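Local coordinates for manganese-binding protein (PDB 6NSI) that binds ferrous, manganous and nickel ions, preferring ferrous iron, and delivers them to the membrane permease of an ABC transporter for import into the cytoplasm, at residues I2-M7 with D21-I26; S51-C56 with Q123-Y128. One frame throughout, in Å; residues are numbered along the deposited sequence.

Contact 1. Residues I2-M7 with D21-I26; sequences IYVLSM and DRVKNI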
loop_
_atom_site.group_PDB
_atom_site.type_symbol
_atom_site.label_atom_id
_atom_site.label_comp_id
_atom_site.label_asym_id
_atom_site.label_seq_id
_atom_site.Cartn_x
_atom_site.Cartn_y
_atom_site.Cartn_z
ATOM N N ILE A 2 -5.636 -22.279 -17.073
ATOM C CA ILE A 2 -4.395 -21.512 -16.973
ATOM C C ILE A 2 -4.365 -20.761 -15.643
ATOM O O ILE A 2 -5.394 -20.250 -15.181
ATOM C CB ILE A 2 -4.268 -20.546 -18.169
ATOM C CG1 ILE A 2 -4.459 -21.298 -19.487
ATOM C CG2 ILE A 2 -2.924 -19.851 -18.166
ATOM C CD1 ILE A 2 -5.652 -20.847 -20.286
ATOM N N TYR A 3 -3.184 -20.690 -15.021
ATOM C CA TYR A 3 -3.007 -20.100 -13.695
ATOM C C TYR A 3 -2.011 -18.951 -13.743
ATOM O O TYR A 3 -0.931 -19.081 -14.333
ATOM C CB TYR A 3 -2.511 -21.132 -12.682
ATOM C CG TYR A 3 -3.572 -22.105 -12.232
ATOM C CD1 TYR A 3 -4.510 -21.743 -11.276
ATOM C CD2 TYR A 3 -3.642 -23.387 -12.777
ATOM C CE1 TYR A 3 -5.487 -22.634 -10.867
ATOM C CE2 TYR A 3 -4.611 -24.284 -12.374
ATOM C CZ TYR A 3 -5.531 -23.904 -11.417
ATOM O OH TYR A 3 -6.500 -24.794 -11.013
ATOM N N VAL A 4 -2.368 -17.845 -13.093
ATOM C CA VAL A 4 -1.472 -16.714 -12.892
ATOM C C VAL A 4 -1.413 -16.420 -11.396
ATOM O O VAL A 4 -2.449 -16.416 -10.718
ATOM C CB VAL A 4 -1.931 -15.481 -13.690
ATOM C CG1 VAL A 4 -1.179 -14.229 -13.225
ATOM C CG2 VAL A 4 -1.720 -15.726 -15.174
ATOM N N LEU A 5 -0.206 -16.194 -10.879
ATOM C CA LEU A 5 0.025 -16.025 -9.447
ATOM C C LEU A 5 0.329 -14.566 -9.129
ATOM O O LEU A 5 1.165 -13.938 -9.790
ATOM C CB LEU A 5 1.178 -16.912 -8.963
ATOM C CG LEU A 5 1.489 -16.818 -7.463
ATOM C CD1 LEU A 5 0.289 -17.216 -6.640
ATOM C CD2 LEU A 5 2.689 -17.634 -7.033
ATOM N N SER A 6 -0.354 -14.032 -8.121
ATOM C CA SER A 6 -0.038 -12.728 -7.557
ATOM C C SER A 6 0.435 -12.902 -6.117
ATOM O O SER A 6 -0.116 -13.712 -5.368
ATOM C CB SER A 6 -1.251 -11.796 -7.595
ATOM O OG SER A 6 -1.669 -11.525 -8.924
ATOM N N MET A 7 1.445 -12.123 -5.725
ATOM C CA MET A 7 1.994 -12.276 -4.378
ATOM C C MET A 7 0.971 -11.916 -3.299
ATOM O O MET A 7 0.903 -12.585 -2.259
ATOM C CB MET A 7 3.261 -11.435 -4.228
ATOM C CG MET A 7 4.512 -12.112 -4.786
ATOM S SD MET A 7 4.832 -13.714 -4.011
ATOM C CE MET A 7 4.902 -13.248 -2.283
ATOM N N ASP A 21 -12.600 -13.873 -16.630
ATOM C CA ASP A 21 -12.753 -15.351 -16.642
ATOM C C ASP A 21 -11.664 -16.108 -17.410
ATOM O O ASP A 21 -11.528 -17.286 -17.123
ATOM C CB ASP A 21 -14.039 -15.730 -17.382
ATOM C CG ASP A 21 -15.182 -16.143 -16.484
ATOM O OD1 ASP A 21 -15.201 -15.703 -15.339
ATOM O OD2 ASP A 21 -16.052 -16.888 -16.952
ATOM N N ARG A 22 -10.901 -15.483 -18.302
ATOM C CA ARG A 22 -10.036 -16.270 -19.178
ATOM C C ARG A 22 -8.826 -16.890 -18.476
ATOM O O ARG A 22 -8.028 -17.546 -19.156
ATOM C CB ARG A 22 -9.584 -15.402 -20.355
ATOM C CG ARG A 22 -10.701 -15.094 -21.352
ATOM C CD ARG A 22 -10.545 -15.899 -22.637
ATOM N NE ARG A 22 -11.310 -15.365 -23.768
ATOM C CZ ARG A 22 -11.091 -14.178 -24.340
ATOM N NH1 ARG A 22 -10.130 -13.378 -23.889
ATOM N NH2 ARG A 22 -11.843 -13.781 -25.361
ATOM N N VAL A 23 -8.673 -16.732 -17.158
ATOM C CA VAL A 23 -7.563 -17.324 -16.418
ATOM C C VAL A 23 -7.990 -17.510 -14.967
ATOM O O VAL A 23 -8.950 -16.891 -14.493
ATOM C CB VAL A 23 -6.279 -16.461 -16.483
ATOM C CG1 VAL A 23 -6.351 -15.310 -15.489
ATOM C CG2 VAL A 23 -5.052 -17.292 -16.210
ATOM N N LYS A 24 -7.270 -18.377 -14.253
ATOM C CA LYS A 24 -7.461 -18.556 -12.819
ATOM C C LYS A 24 -6.358 -17.829 -12.065
ATOM O O LYS A 24 -5.173 -18.140 -12.228
ATOM C CB LYS A 24 -7.502 -20.037 -12.450
ATOM C CG LYS A 24 -8.561 -20.777 -13.245
ATOM C CD LYS A 24 -8.369 -22.273 -13.283
ATOM C CE LYS A 24 -9.608 -22.932 -13.862
ATOM N NZ LYS A 24 -9.539 -23.068 -15.352
ATOM N N ASN A 25 -6.752 -16.863 -11.249
ATOM C CA ASN A 25 -5.814 -16.062 -10.486
ATOM C C ASN A 25 -5.711 -16.640 -9.090
ATOM O O ASN A 25 -6.732 -16.894 -8.444
ATOM C CB ASN A 25 -6.268 -14.603 -10.425
ATOM C CG ASN A 25 -6.011 -13.868 -11.717
ATOM O OD1 ASN A 25 -4.862 -13.586 -12.049
ATOM N ND2 ASN A 25 -7.076 -13.583 -12.473
ATOM N N ILE A 26 -4.484 -16.866 -8.635
ATOM C CA ILE A 26 -4.247 -17.290 -7.267
ATOM C C ILE A 26 -3.426 -16.211 -6.574
ATOM O O ILE A 26 -2.705 -15.432 -7.203
ATOM C CB ILE A 26 -3.547 -18.669 -7.175
ATOM C CG1 ILE A 26 -2.422 -18.791 -8.200
ATOM C CG2 ILE A 26 -4.557 -19.790 -7.376
ATOM C CD1 ILE A 26 -1.552 -20.058 -8.015
HETATM O O HOH W 1 -3.094 -13.703 -9.827
#
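Lys-24 N donates a hydrogen bond to Ile-2 O at 2.8 Å, the first of four backbone bonds that pair the two strands in parallel. Val-4 then uses both of its polar backbone atoms: its N donates to Lys-24 O, and its O accepts from Ile-26 N at 2.9 Å. Ser-6 N closes the series on Ile-26 O. Water 1 extends this network on the face of Val-4 and Asn-25, within hydrogen-bonding distance of Val-4 O, Asn-25 OD1 (2.8 Å) and Ser-6 OG. Asn-25 ND2 is hydrogen-bonded to Thr-19 OG1, at the end of helix 9-19. On the other face, the methylene chain of Lys-24 lies against the Tyr-3 ring in an off-centre CH-pi contact, CD standing 4.2 Å from the ring centroid, and its ammonium reaches on to Ser-1. Farther along that face, Leu-5 and Ile-26 meet obliquely, Leu-5 CD1 lying 3.5 Å from Ile-26 CG1; this branch of Ile-26 sits between its own backbone N and carbonyl carbon (chi1 43°). Near the strand starts, Val-23 CG2 touches Ile-2 CG2 and, at 3.8 Å, Val-4 CG2. With helix 9-19 connecting the strands, this is a beta-alpha-beta unit, pairing the edge strand of a parallel sheet with its neighbour.

Contact 2. Residues S51-C56 with Q123-Y128; sequences SQLIFC and QQFPQY
Gln-124, on the last turn of helix 107-124, lays its aliphatic part against Leu-53, the two side chains running antiparallel alongside one another. Gln-124 CB comes to 3.7 Å from Leu-53 CD1, and CG is about as close to Leu-53 CG as to CD1. The chain of Gln-124 then bends (chi2 78°), and its amide separates two kinds of neighbour: OE1 lies 3.8 Å from the methyl Leu-53 CD2, whereas NE2 faces the Gln-52 side chain. There the two amides do not bond directly, for Gln-124 NE2 stands 3.9 Å from Gln-52 OE1. Water 2 bridges them instead, accepting from Gln-124 NE2 at 2.6 Å and donating weakly to Gln-52 OE1 at 3.4 Å. Phe-125, the first residue to leave helical geometry, brings CZ to 4.0 Å from Gln-52 CB and CE2 to a looser contact with Leu-53 CD1. Gln-124 CG lies over one face of this ring, toward its rim, while Val-4 of strand 3-6 also touches Phe-125. The chain then turns through a short 3-10 segment to Tyr-128, the N-cap of helix 129-154. The arrangement is helix-on-sheet packing of an alpha/beta fold, with the C-terminal end of a helix set against Gln-52 and Leu-53 on the segment that carries strand 54-56.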
loop_
_atom_site.group_PDB
_atom_site.type_symbol
_atom_site.label_atom_id
_atom_site.label_comp_id
_atom_site.label_asym_id
_atom_site.label_seq_id
_atom_site.Cartn_x
_atom_site.Cartn_y
_atom_site.Cartn_z
ATOM N N SER A 51 1.975 -21.945 -12.204
ATOM C CA SER A 51 1.579 -20.637 -12.708
ATOM C C SER A 51 2.376 -20.229 -13.944
ATOM O O SER A 51 3.494 -20.694 -14.179
ATOM C CB SER A 51 1.743 -19.583 -11.616
ATOM O OG SER A 51 0.659 -19.667 -10.713
ATOM N N GLN A 52 1.780 -19.341 -14.743
ATOM C CA GLN A 52 2.434 -18.838 -15.949
ATOM C C GLN A 52 3.185 -17.538 -15.706
ATOM O O GLN A 52 4.142 -17.236 -16.434
ATOM C CB GLN A 52 1.413 -18.610 -17.070
ATOM C CG GLN A 52 0.655 -19.855 -17.521
ATOM C CD GLN A 52 1.567 -20.987 -17.966
ATOM O OE1 GLN A 52 2.539 -20.770 -18.696
ATOM N NE2 GLN A 52 1.253 -22.204 -17.527
ATOM N N LEU A 53 2.749 -16.759 -14.719
ATOM C CA LEU A 53 3.330 -15.470 -14.379
ATOM C C LEU A 53 3.216 -15.310 -12.871
ATOM O O LEU A 53 2.216 -15.731 -12.283
ATOM C CB LEU A 53 2.607 -14.313 -15.086
ATOM C CG LEU A 53 2.778 -14.093 -16.594
ATOM C CD1 LEU A 53 1.813 -13.015 -17.082
ATOM C CD2 LEU A 53 4.217 -13.726 -16.914
ATOM N N ILE A 54 4.238 -14.713 -12.254
ATOM C CA ILE A 54 4.254 -14.424 -10.813
ATOM C C ILE A 54 4.434 -12.924 -10.641
ATOM O O ILE A 54 5.518 -12.388 -10.910
ATOM C CB ILE A 54 5.366 -15.177 -10.082
ATOM C CG1 ILE A 54 5.160 -16.688 -10.208
ATOM C CG2 ILE A 54 5.419 -14.740 -8.618
ATOM C CD1 ILE A 54 6.340 -17.505 -9.700
ATOM N N PHE A 55 3.387 -12.251 -10.170
ATOM C CA PHE A 55 3.392 -10.800 -10.027
ATOM C C PHE A 55 3.839 -10.413 -8.613
ATOM O O PHE A 55 3.188 -10.776 -7.626
ATOM C CB PHE A 55 2.006 -10.240 -10.350
ATOM C CG PHE A 55 1.705 -10.182 -11.826
ATOM C CD1 PHE A 55 0.862 -11.117 -12.413
ATOM C CD2 PHE A 55 2.258 -9.189 -12.625
ATOM C CE1 PHE A 55 0.579 -11.064 -13.775
ATOM C CE2 PHE A 55 1.976 -9.130 -13.991
ATOM C CZ PHE A 55 1.140 -10.068 -14.562
ATOM N N CYS A 56 4.962 -9.692 -8.528
ATOM C CA CYS A 56 5.572 -9.244 -7.283
ATOM C C CYS A 56 5.538 -7.729 -7.179
ATOM O O CYS A 56 5.549 -7.016 -8.190
ATOM C CB CYS A 56 7.031 -9.682 -7.184
ATOM S SG CYS A 56 7.236 -11.440 -7.367
ATOM N N GLN A 123 1.576 -9.540 -22.997
ATOM C CA GLN A 123 2.782 -10.116 -23.584
ATOM C C GLN A 123 2.829 -11.634 -23.405
ATOM O O GLN A 123 3.372 -12.342 -24.263
ATOM C CB GLN A 123 4.019 -9.441 -22.977
ATOM C CG GLN A 123 5.364 -10.083 -23.333
ATOM C CD GLN A 123 6.012 -9.464 -24.570
ATOM O OE1 GLN A 123 5.731 -8.317 -24.931
ATOM N NE2 GLN A 123 6.881 -10.232 -25.231
ATOM N N GLN A 124 2.253 -12.155 -22.318
ATOM C CA GLN A 124 2.239 -13.600 -22.107
ATOM C C GLN A 124 1.111 -14.281 -22.874
ATOM O O GLN A 124 1.256 -15.440 -23.281
ATOM C CB GLN A 124 2.115 -13.913 -20.617
ATOM C CG GLN A 124 1.998 -15.404 -20.289
ATOM C CD GLN A 124 3.331 -16.124 -20.360
ATOM O OE1 GLN A 124 4.392 -15.498 -20.296
ATOM N NE2 GLN A 124 3.285 -17.448 -20.512
ATOM N N PHE A 125 -0.008 -13.585 -23.083
ATOM C CA PHE A 125 -1.200 -14.154 -23.716
ATOM C C PHE A 125 -1.667 -13.251 -24.852
ATOM O O PHE A 125 -2.659 -12.521 -24.710
ATOM C CB PHE A 125 -2.329 -14.346 -22.702
ATOM C CG PHE A 125 -1.918 -15.087 -21.458
ATOM C CD1 PHE A 125 -1.784 -16.470 -21.469
ATOM C CD2 PHE A 125 -1.680 -14.403 -20.278
ATOM C CE1 PHE A 125 -1.424 -17.152 -20.336
ATOM C CE2 PHE A 125 -1.321 -15.078 -19.132
ATOM C CZ PHE A 125 -1.189 -16.459 -19.155
ATOM N N PRO A 126 -0.979 -13.275 -25.996
ATOM C CA PRO A 126 -1.465 -12.490 -27.150
ATOM C C PRO A 126 -2.857 -12.896 -27.601
ATOM O O PRO A 126 -3.624 -12.048 -28.078
ATOM C CB PRO A 126 -0.413 -12.766 -28.230
ATOM C CG PRO A 126 0.197 -14.100 -27.831
ATOM C CD PRO A 126 0.201 -14.094 -26.327
ATOM N N GLN A 127 -3.218 -14.170 -27.437
ATOM C CA GLN A 127 -4.563 -14.629 -27.765
ATOM C C GLN A 127 -5.646 -13.924 -26.948
ATOM O O GLN A 127 -6.817 -13.933 -27.344
ATOM C CB GLN A 127 -4.648 -16.144 -27.570
ATOM C CG GLN A 127 -4.532 -16.608 -26.122
ATOM C CD GLN A 127 -3.112 -16.971 -25.724
ATOM O OE1 GLN A 127 -2.149 -16.303 -26.117
ATOM N NE2 GLN A 127 -2.974 -18.033 -24.934
ATOM N N TYR A 128 -5.294 -13.302 -25.828
ATOM C CA TYR A 128 -6.263 -12.559 -25.038
ATOM C C TYR A 128 -6.034 -11.054 -25.075
ATOM O O TYR A 128 -6.715 -10.321 -24.339
ATOM C CB TYR A 128 -6.244 -13.051 -23.584
ATOM C CG TYR A 128 -6.521 -14.532 -23.453
ATOM C CD1 TYR A 128 -7.393 -15.171 -24.326
ATOM C CD2 TYR A 128 -5.916 -15.293 -22.464
ATOM C CE1 TYR A 128 -7.653 -16.526 -24.217
ATOM C CE2 TYR A 128 -6.174 -16.655 -22.350
ATOM C CZ TYR A 128 -7.046 -17.263 -23.233
ATOM O OH TYR A 128 -7.313 -18.611 -23.134
HETATM O O HOH W 2 1.207 -18.865 -21.119
#

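In the fold
Both contacts are built on one parallel sheet, and they show how chemistry follows position in an alpha/beta fold. Contact 1 joins two sheet strands, so backbone hydrogen bonds carry it, with side chains packing on both sheet faces. Contact 2 joins segment 51-56 to the C-terminal end of helix 107-124; no direct hydrogen bond crosses it, and side-chain packing plus a single water makes the join over a much smaller surface. Each is partly buried, with a buried residue such as Val-4 or Leu-53 beside more exposed polar ones. Strand 3-6 connects them: Tyr-3 O probably bonds to Gln-52 N and Leu-5 O to Phe-55 N. Both lie away from the iron site.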